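Long-range contacts in E2A dna-binding protein (Human adenovirus 5, PDB 2WB0), which binds single-stranded DNA and promotes elongation in viral strand-displacement replication, unwinding the template without ATP through its capacity to form multimers: residues Leu79-Glu84 and Pro322-Pro327; Val194-Ile199 and Ala271-Gln276; Pro233-Gln238 and Arg338-Pro343. All blocks are in the same frame, centred on the assembly; numbering follows the deposited sequence.

Contact 1. Residues Leu79-Glu84 and Pro322-Pro327; sequences LQSFAE and PRMVVP
F82, near the C-terminal end of helix 64-83, lies beside P322 with CA atoms 5.5 Å apart, and from there the extended chain 322-327 runs past S81 and leaves the helix. The proline ring rests on the helix backbone: P322 CG is 3.7 Å from F82 N and 3.9 Å from F82 CB, and P322 CB meets S81 CB at 3.7 Å. Proline suits this place because its compact ring can lie close to a helix turn. The F82 ring turns off to K10 and F318, with CG anti to the backbone N (chi1 170°). S81 is small enough to let the second chain close in: R323 O lies 3.1 Å from both S81 CB and S81 OG, while M324 CG is 3.9 Å from S81 OG. With OG anti to the carbonyl carbon (chi1 -54°), the serine hydroxyl is hydrogen-bonded to A77 O, one turn back. The helix ends just beyond in a Schellman motif, where E84 takes positive phi as the C-prime residue. No hydrogen bond crosses: with the proton of OG given to A77 O, OG and R323 O meet without a bond, and the contact rests mainly on apolar contacts of P322.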
loop_
_atom_site.group_PDB
_atom_site.type_symbol
_atom_site.label_atom_id
_atom_site.label_comp_id
_atom_site.label_asym_id
_atom_site.label_seq_id
_atom_site.Cartn_x
_atom_site.Cartn_y
_atom_site.Cartn_z
ATOM N N LEU A 79 -14.919 13.070 2.618
ATOM C CA LEU A 79 -15.274 14.466 2.852
ATOM C C LEU A 79 -15.224 15.290 1.575
ATOM O O LEU A 79 -16.174 16.017 1.262
ATOM C CB LEU A 79 -14.307 15.062 3.870
ATOM C CG LEU A 79 -14.552 15.483 5.295
ATOM C CD1 LEU A 79 -16.012 15.411 5.891
ATOM C CD2 LEU A 79 -13.527 14.869 6.188
ATOM N N GLN A 80 -14.163 15.120 0.782
ATOM C CA GLN A 80 -14.071 15.764 -0.525
ATOM C C GLN A 80 -15.228 15.346 -1.446
ATOM O O GLN A 80 -15.884 16.210 -2.070
ATOM C CB GLN A 80 -12.711 15.432 -1.167
ATOM C CG GLN A 80 -11.582 16.177 -0.486
ATOM C CD GLN A 80 -10.212 15.918 -1.189
ATOM O OE1 GLN A 80 -10.145 15.221 -2.199
ATOM N NE2 GLN A 80 -9.143 16.483 -0.632
ATOM N N SER A 81 -15.478 14.032 -1.556
ATOM C CA SER A 81 -16.620 13.539 -2.305
ATOM C C SER A 81 -17.957 14.128 -1.795
ATOM O O SER A 81 -18.724 14.605 -2.603
ATOM C CB SER A 81 -16.654 11.997 -2.392
ATOM O OG SER A 81 -15.399 11.462 -2.917
ATOM N N PHE A 82 -18.195 14.128 -0.478
ATOM C CA PHE A 82 -19.434 14.658 0.109
ATOM C C PHE A 82 -19.653 16.108 -0.368
ATOM O O PHE A 82 -20.742 16.480 -0.903
ATOM C CB PHE A 82 -19.356 14.629 1.621
ATOM C CG PHE A 82 -20.471 15.368 2.333
ATOM C CD1 PHE A 82 -21.772 14.831 2.382
ATOM C CD2 PHE A 82 -20.201 16.496 3.076
ATOM C CE1 PHE A 82 -22.789 15.483 3.073
ATOM C CE2 PHE A 82 -21.231 17.173 3.795
ATOM C CZ PHE A 82 -22.520 16.657 3.793
ATOM N N ALA A 83 -18.612 16.907 -0.124
ATOM C CA ALA A 83 -18.606 18.364 -0.421
ATOM C C ALA A 83 -18.504 18.725 -1.911
ATOM O O ALA A 83 -18.743 19.877 -2.291
ATOM C CB ALA A 83 -17.478 18.986 0.315
ATOM N N GLU A 84 -18.116 17.763 -2.724
ATOM C CA GLU A 84 -17.749 17.977 -4.111
ATOM C C GLU A 84 -16.574 18.948 -4.284
ATOM O O GLU A 84 -16.580 19.821 -5.196
ATOM C CB GLU A 84 -18.967 18.432 -4.910
ATOM C CG GLU A 84 -20.182 17.499 -4.715
ATOM C CD GLU A 84 -21.233 17.788 -5.764
ATOM O OE1 GLU A 84 -22.183 18.524 -5.448
ATOM O OE2 GLU A 84 -21.053 17.347 -6.910
ATOM N N PRO A 322 -20.882 8.918 0.277
ATOM C CA PRO A 322 -20.685 9.392 -1.107
ATOM C C PRO A 322 -19.981 8.322 -1.969
ATOM O O PRO A 322 -19.291 7.404 -1.413
ATOM C CB PRO A 322 -19.716 10.587 -0.944
ATOM C CG PRO A 322 -19.723 10.915 0.447
ATOM C CD PRO A 322 -20.198 9.771 1.259
ATOM N N ARG A 323 -20.171 8.423 -3.276
ATOM C CA ARG A 323 -19.322 7.735 -4.228
ATOM C C ARG A 323 -17.852 8.131 -3.969
ATOM O O ARG A 323 -17.531 9.324 -3.748
ATOM C CB ARG A 323 -19.721 8.159 -5.611
ATOM C CG ARG A 323 -19.082 7.406 -6.753
ATOM C CD ARG A 323 -19.849 7.694 -8.002
ATOM N NE ARG A 323 -18.928 7.669 -9.123
ATOM C CZ ARG A 323 -18.495 6.547 -9.697
ATOM N NH1 ARG A 323 -18.931 5.336 -9.280
ATOM N NH2 ARG A 323 -17.641 6.628 -10.702
ATOM N N MET A 324 -16.944 7.149 -3.981
ATOM C CA MET A 324 -15.506 7.490 -3.743
ATOM C C MET A 324 -14.776 6.469 -4.544
ATOM O O MET A 324 -14.925 5.266 -4.299
ATOM C CB MET A 324 -15.164 7.404 -2.230
ATOM C CG MET A 324 -13.790 8.055 -1.786
ATOM S SD MET A 324 -12.405 7.061 -2.357
ATOM C CE MET A 324 -12.448 5.768 -1.142
ATOM N N VAL A 325 -14.065 6.904 -5.570
ATOM C CA VAL A 325 -13.385 6.001 -6.481
ATOM C C VAL A 325 -11.884 6.027 -6.185
ATOM O O VAL A 325 -11.235 7.072 -6.341
ATOM C CB VAL A 325 -13.560 6.487 -7.971
ATOM C CG1 VAL A 325 -12.775 5.600 -8.991
ATOM C CG2 VAL A 325 -15.072 6.630 -8.321
ATOM N N VAL A 326 -11.314 4.886 -5.764
ATOM C CA VAL A 326 -9.849 4.739 -5.774
ATOM C C VAL A 326 -9.465 4.432 -7.203
ATOM O O VAL A 326 -9.994 3.459 -7.760
ATOM C CB VAL A 326 -9.452 3.560 -4.906
ATOM C CG1 VAL A 326 -7.932 3.423 -4.924
ATOM C CG2 VAL A 326 -9.973 3.807 -3.493
ATOM N N PRO A 327 -8.556 5.210 -7.814
ATOM C CA PRO A 327 -8.242 5.087 -9.243
ATOM C C PRO A 327 -7.711 3.700 -9.597
ATOM O O PRO A 327 -6.887 3.126 -8.844
ATOM C CB PRO A 327 -7.101 6.070 -9.455
ATOM C CG PRO A 327 -7.017 6.872 -8.291
ATOM C CD PRO A 327 -7.843 6.347 -7.193
#

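Contact 2. Residues Val194-Ile199 and Ala271-Gln276; sequences VAFKQI and ALIVFQ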
loop_
_atom_site.group_PDB
_atom_site.type_symbol
_atom_site.label_atom_id
_atom_site.label_comp_id
_atom_site.label_asym_id
_atom_site.label_seq_id
_atom_site.Cartn_x
_atom_site.Cartn_y
_atom_site.Cartn_z
ATOM N N VAL A 194 1.290 -17.087 -2.336
ATOM C CA VAL A 194 0.444 -17.293 -1.125
ATOM C C VAL A 194 -0.181 -15.975 -0.657
ATOM O O VAL A 194 -1.368 -15.925 -0.382
ATOM C CB VAL A 194 1.258 -17.924 -0.003
ATOM C CG1 VAL A 194 0.430 -17.913 1.304
ATOM C CG2 VAL A 194 1.599 -19.362 -0.346
ATOM N N ALA A 195 0.606 -14.885 -0.579
ATOM C CA ALA A 195 0.082 -13.568 -0.103
ATOM C C ALA A 195 -0.981 -12.934 -1.020
ATOM O O ALA A 195 -1.942 -12.238 -0.556
ATOM C CB ALA A 195 1.277 -12.581 0.064
ATOM N N PHE A 196 -0.812 -13.109 -2.324
ATOM C CA PHE A 196 -1.887 -12.694 -3.225
ATOM C C PHE A 196 -3.148 -13.563 -3.099
ATOM O O PHE A 196 -4.256 -13.054 -3.200
ATOM C CB PHE A 196 -1.422 -12.610 -4.686
ATOM C CG PHE A 196 -0.525 -11.368 -4.991
ATOM C CD1 PHE A 196 -1.076 -10.157 -5.377
ATOM C CD2 PHE A 196 0.838 -11.474 -4.910
ATOM C CE1 PHE A 196 -0.291 -9.063 -5.685
ATOM C CE2 PHE A 196 1.675 -10.349 -5.198
ATOM C CZ PHE A 196 1.064 -9.136 -5.592
ATOM N N LYS A 197 -2.969 -14.863 -2.871
ATOM C CA LYS A 197 -4.153 -15.716 -2.655
ATOM C C LYS A 197 -4.874 -15.291 -1.388
ATOM O O LYS A 197 -6.114 -15.374 -1.303
ATOM C CB LYS A 197 -3.734 -17.194 -2.533
ATOM C CG LYS A 197 -3.498 -17.828 -3.941
ATOM C CD LYS A 197 -3.081 -19.322 -3.805
ATOM C CE LYS A 197 -3.254 -20.098 -5.116
ATOM N NZ LYS A 197 -2.360 -21.296 -5.125
ATOM N N GLN A 198 -4.079 -14.900 -0.386
ATOM C CA GLN A 198 -4.597 -14.476 0.924
ATOM C C GLN A 198 -5.460 -13.237 0.758
ATOM O O GLN A 198 -6.558 -13.204 1.304
ATOM C CB GLN A 198 -3.440 -14.190 1.914
ATOM C CG GLN A 198 -3.878 -13.960 3.424
ATOM C CD GLN A 198 -4.579 -12.652 3.687
ATOM O OE1 GLN A 198 -5.391 -12.542 4.653
ATOM N NE2 GLN A 198 -4.215 -11.598 2.907
ATOM N N ILE A 199 -4.998 -12.233 -0.002
ATOM C CA ILE A 199 -5.801 -10.997 -0.075
ATOM C C ILE A 199 -7.094 -11.254 -0.871
ATOM O O ILE A 199 -8.178 -10.771 -0.495
ATOM C CB ILE A 199 -4.982 -9.757 -0.616
ATOM C CG1 ILE A 199 -5.827 -8.479 -0.416
ATOM C CG2 ILE A 199 -4.580 -9.922 -2.081
ATOM C CD1 ILE A 199 -6.154 -8.205 1.110
ATOM N N ALA A 271 0.434 -15.968 4.426
ATOM C CA ALA A 271 1.439 -14.915 4.119
ATOM C C ALA A 271 0.636 -13.667 3.766
ATOM O O ALA A 271 -0.459 -13.777 3.189
ATOM C CB ALA A 271 2.377 -15.291 2.914
ATOM N N LEU A 272 1.121 -12.504 4.203
ATOM C CA LEU A 272 0.474 -11.237 3.904
ATOM C C LEU A 272 1.327 -10.408 2.940
ATOM O O LEU A 272 2.543 -10.394 3.036
ATOM C CB LEU A 272 0.341 -10.410 5.191
ATOM C CG LEU A 272 -0.942 -10.599 6.005
ATOM C CD1 LEU A 272 -1.872 -11.791 5.725
ATOM C CD2 LEU A 272 -1.048 -9.925 7.338
ATOM N N ILE A 273 0.653 -9.669 2.060
ATOM C CA ILE A 273 1.336 -8.630 1.270
ATOM C C ILE A 273 1.529 -7.472 2.269
ATOM O O ILE A 273 0.581 -7.045 2.937
ATOM C CB ILE A 273 0.393 -8.118 0.130
ATOM C CG1 ILE A 273 0.204 -9.216 -0.922
ATOM C CG2 ILE A 273 0.896 -6.684 -0.416
ATOM C CD1 ILE A 273 -0.830 -8.895 -2.058
ATOM N N VAL A 274 2.736 -6.932 2.331
ATOM C CA VAL A 274 2.982 -5.823 3.180
ATOM C C VAL A 274 3.593 -4.657 2.370
ATOM O O VAL A 274 4.573 -4.864 1.653
ATOM C CB VAL A 274 3.980 -6.208 4.300
ATOM C CG1 VAL A 274 4.303 -5.003 5.152
ATOM C CG2 VAL A 274 3.433 -7.369 5.178
ATOM N N PHE A 275 3.037 -3.444 2.515
ATOM C CA PHE A 275 3.468 -2.268 1.835
ATOM C C PHE A 275 4.371 -1.456 2.774
ATOM O O PHE A 275 3.958 -1.194 3.908
ATOM C CB PHE A 275 2.253 -1.382 1.432
ATOM C CG PHE A 275 1.261 -2.098 0.526
ATOM C CD1 PHE A 275 1.622 -2.478 -0.788
ATOM C CD2 PHE A 275 -0.008 -2.388 1.002
ATOM C CE1 PHE A 275 0.705 -3.156 -1.600
ATOM C CE2 PHE A 275 -0.935 -3.076 0.195
ATOM C CZ PHE A 275 -0.569 -3.428 -1.114
ATOM N N GLN A 276 5.536 -1.015 2.268
ATOM C CA GLN A 276 6.461 -0.198 3.049
ATOM C C GLN A 276 6.814 1.004 2.242
ATOM O O GLN A 276 6.204 1.253 1.174
ATOM C CB GLN A 276 7.749 -0.997 3.473
ATOM C CG GLN A 276 7.375 -2.073 4.482
ATOM C CD GLN A 276 8.424 -3.133 4.702
ATOM O OE1 GLN A 276 9.212 -3.061 5.680
ATOM N NE2 GLN A 276 8.479 -4.101 3.821
HETATM O O HOH W 1 -2.187 -10.532 1.623
#
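A195 and A271 place helix 189-206 against the start of strand 271-276, their CA atoms 4.6 Å apart and the local axes at 90°. Apolar side chains carry many of the contacts. The two alanines suit the nearest approach because their short methyls let helix and strand backbones come close: A195 CB sits over the strand backbone, 3.6 Å from I273 N, and also touches I273 CG1. V194 CG1 lies against A271 CB. I273 gives the largest share of the contact surface; chi1 -69° sets CG1 beside the backbone N, against A195 CB, and CD1 continues to F196, the two side chains crossing at about a right angle. This CD1 stands over one face of the F196 ring, 3.7 Å from the centroid and 16° off the normal, a CH-pi contact, and I199 CG2 meets the same methyl. On the other flank, L272 CD1 packs on the Q198 amide, 3.5 Å from CD.

No direct hydrogen bond crosses; polar groups meet through a CA-H...O contact and a water. A271 O takes the former from A195 CA at 3.3 Å and lies equally close to Q198 CB. One water joins the segments: it donates to A195 O at 2.8 Å and accepts from I273 N at 3.0 Å and, weakly, from Q198 NE2. Q198 thus uses both ends of its amide: NE2 toward the water, OE1 to S266 OG.

Strand 271-276 is the middle strand of an antiparallel three-stranded sheet, between 242-246 and 297-299. Helix 189-206 lies across the start of this strand and so joins the two zinc-binding family regions, with the F196 side chain about 12 Å from a bound zinc ion.

Contact 3. Residues Pro233-Gln238 and Arg338-Pro343; sequences PFLGRQ and RNVSLP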
loop_
_atom_site.group_PDB
_atom_site.type_symbol
_atom_site.label_atom_id
_atom_site.label_comp_id
_atom_site.label_asym_id
_atom_site.label_seq_id
_atom_site.Cartn_x
_atom_site.Cartn_y
_atom_site.Cartn_z
ATOM N N PRO A 233 12.255 15.142 -6.296
ATOM C CA PRO A 233 12.485 13.859 -6.988
ATOM C C PRO A 233 13.451 13.015 -6.191
ATOM O O PRO A 233 14.369 13.559 -5.571
ATOM C CB PRO A 233 13.200 14.278 -8.290
ATOM C CG PRO A 233 12.793 15.706 -8.517
ATOM C CD PRO A 233 12.534 16.306 -7.180
ATOM N N PHE A 234 13.258 11.699 -6.214
ATOM C CA PHE A 234 14.214 10.793 -5.589
ATOM C C PHE A 234 14.412 9.577 -6.480
ATOM O O PHE A 234 13.608 9.278 -7.364
ATOM C CB PHE A 234 13.779 10.372 -4.171
ATOM C CG PHE A 234 12.350 9.835 -4.094
ATOM C CD1 PHE A 234 12.084 8.484 -4.386
ATOM C CD2 PHE A 234 11.302 10.645 -3.659
ATOM C CE1 PHE A 234 10.759 7.940 -4.322
ATOM C CE2 PHE A 234 9.952 10.122 -3.593
ATOM C CZ PHE A 234 9.697 8.736 -3.878
ATOM N N LEU A 235 15.507 8.873 -6.249
ATOM C CA LEU A 235 15.851 7.796 -7.171
ATOM C C LEU A 235 15.278 6.487 -6.648
ATOM O O LEU A 235 14.741 6.439 -5.542
ATOM C CB LEU A 235 17.375 7.710 -7.236
ATOM C CG LEU A 235 18.197 8.456 -8.307
ATOM C CD1 LEU A 235 17.407 9.271 -9.315
ATOM C CD2 LEU A 235 19.210 9.244 -7.626
ATOM N N GLY A 236 15.394 5.410 -7.416
ATOM C CA GLY A 236 14.889 4.090 -6.957
ATOM C C GLY A 236 13.407 3.915 -7.230
ATOM O O GLY A 236 12.840 4.479 -8.206
ATOM N N ARG A 237 12.759 3.156 -6.359
ATOM C CA ARG A 237 11.374 2.741 -6.661
ATOM C C ARG A 237 10.460 3.952 -6.407
ATOM O O ARG A 237 10.774 4.728 -5.540
ATOM C CB ARG A 237 11.029 1.584 -5.724
ATOM C CG ARG A 237 9.576 1.033 -5.890
ATOM C CD ARG A 237 9.330 -0.130 -4.883
ATOM N NE ARG A 237 10.247 -1.256 -5.101
ATOM C CZ ARG A 237 11.406 -1.531 -4.461
ATOM N NH1 ARG A 237 11.916 -0.765 -3.486
ATOM N NH2 ARG A 237 12.091 -2.630 -4.825
ATOM N N GLN A 238 9.369 4.090 -7.169
ATOM C CA GLN A 238 8.495 5.287 -7.162
ATOM C C GLN A 238 7.116 5.026 -6.576
ATOM O O GLN A 238 6.208 5.871 -6.647
ATOM C CB GLN A 238 8.366 5.790 -8.592
ATOM C CG GLN A 238 9.768 6.187 -9.171
ATOM C CD GLN A 238 10.408 7.287 -8.411
ATOM O OE1 GLN A 238 9.839 8.373 -8.315
ATOM N NE2 GLN A 238 11.577 7.038 -7.843
ATOM N N ARG A 338 13.654 4.579 -10.963
ATOM C CA ARG A 338 14.675 5.528 -11.350
ATOM C C ARG A 338 16.019 5.021 -11.010
ATOM O O ARG A 338 16.522 5.148 -9.880
ATOM C CB ARG A 338 14.436 6.934 -10.776
ATOM C CG ARG A 338 13.070 7.494 -11.275
ATOM C CD ARG A 338 12.820 8.960 -10.791
ATOM N NE ARG A 338 13.795 9.893 -11.441
ATOM C CZ ARG A 338 14.589 10.754 -10.804
ATOM N NH1 ARG A 338 14.572 10.887 -9.470
ATOM N NH2 ARG A 338 15.431 11.475 -11.520
ATOM N N ASN A 339 16.653 4.513 -12.055
ATOM C CA ASN A 339 17.866 3.771 -11.839
ATOM C C ASN A 339 19.067 4.709 -11.987
ATOM O O ASN A 339 19.034 5.593 -12.805
ATOM C CB ASN A 339 18.000 2.655 -12.907
ATOM C CG ASN A 339 19.165 1.780 -12.602
ATOM O OD1 ASN A 339 19.330 1.363 -11.444
ATOM N ND2 ASN A 339 20.042 1.571 -13.579
ATOM N N VAL A 340 20.114 4.499 -11.211
ATOM C CA VAL A 340 21.366 5.128 -11.557
ATOM C C VAL A 340 22.412 3.991 -11.610
ATOM O O VAL A 340 22.451 3.180 -10.734
ATOM C CB VAL A 340 21.682 6.412 -10.670
ATOM C CG1 VAL A 340 21.592 6.109 -9.193
ATOM C CG2 VAL A 340 23.074 7.028 -11.094
ATOM N N SER A 341 23.132 3.834 -12.732
ATOM C CA SER A 341 24.101 2.684 -12.873
ATOM C C SER A 341 25.484 3.271 -12.902
ATOM O O SER A 341 25.829 4.001 -13.845
ATOM C CB SER A 341 23.854 1.859 -14.176
ATOM O OG SER A 341 24.444 0.496 -14.095
ATOM N N LEU A 342 26.246 3.085 -11.826
ATOM C CA LEU A 342 27.590 3.637 -11.806
ATOM C C LEU A 342 28.626 2.518 -11.815
ATOM O O LEU A 342 28.667 1.675 -10.905
ATOM C CB LEU A 342 27.799 4.600 -10.640
ATOM C CG LEU A 342 27.461 6.100 -10.658
ATOM C CD1 LEU A 342 26.604 6.518 -11.846
ATOM C CD2 LEU A 342 26.799 6.468 -9.334
ATOM N N PRO A 343 29.489 2.519 -12.833
ATOM C CA PRO A 343 30.561 1.547 -12.829
ATOM C C PRO A 343 31.388 1.661 -11.543
ATOM O O PRO A 343 31.635 2.767 -11.061
ATOM C CB PRO A 343 31.414 1.977 -14.029
ATOM C CG PRO A 343 30.361 2.627 -14.963
ATOM C CD PRO A 343 29.588 3.464 -13.969
#
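A single antiparallel bridge, between G236 and R338, ties the chain leaving the globular body to the loop between strands 216-220 and 242-246, close to the second zinc site. This hydrogen-bonded pair has two bonds: G236 N to R338 O at 2.7 Å and R338 N to G236 O at 2.9 Å. Glycine fits because at its positive phi (84°) a CB would be pressed against the carbonyl oxygen of L235. G236 O also accepts from Q238 NE2 at 2.9 Å; R338 N and this NE2 reach it from opposite faces of the carbonyl plane. The same NE2 donates to F234 O at 3.1 Å, using both amide hydrogens. R338 bends at chi3 (67°) and lays its chain over the loop: NH1 gives F234 O a weak bond of 2.8 Å, L235 CD1 lies over one guanidinium face, toward its rim, 3.3 Å from NH1, and the aliphatic CD rests by Q238 NE2. The F234 side chain comes within about 4 Å of that of C225, a zinc ligand. F234 O is thus gripped by two donors, one a cation that probably polarises it, while two backbone bonds join the C-terminal chain to the zinc-site loop.

Overall arrangement
Along the chain the segments run 79-84, 194-199, 233-238, 271-276, 322-327 and 338-343, so contact 2 falls within the span of contact 1 and contact 3 crosses both. None touches another: centres lie 27 Å (1 and 2), 26 Å (2 and 3) and 35 Å (1 and 3) apart. Helix 300-315 links the first two, packing on P322 through W314 and on I273 through A300. Contact 2 is buried; contact 1 lies at the surface, its helix segment within the all-alpha family region, and contact 3 near the second zinc ion. Together they connect the helical part, the zinc-binding parts and the C-terminal arm, which, as known for this family, probably hooks onto a neighbouring molecule in multimers.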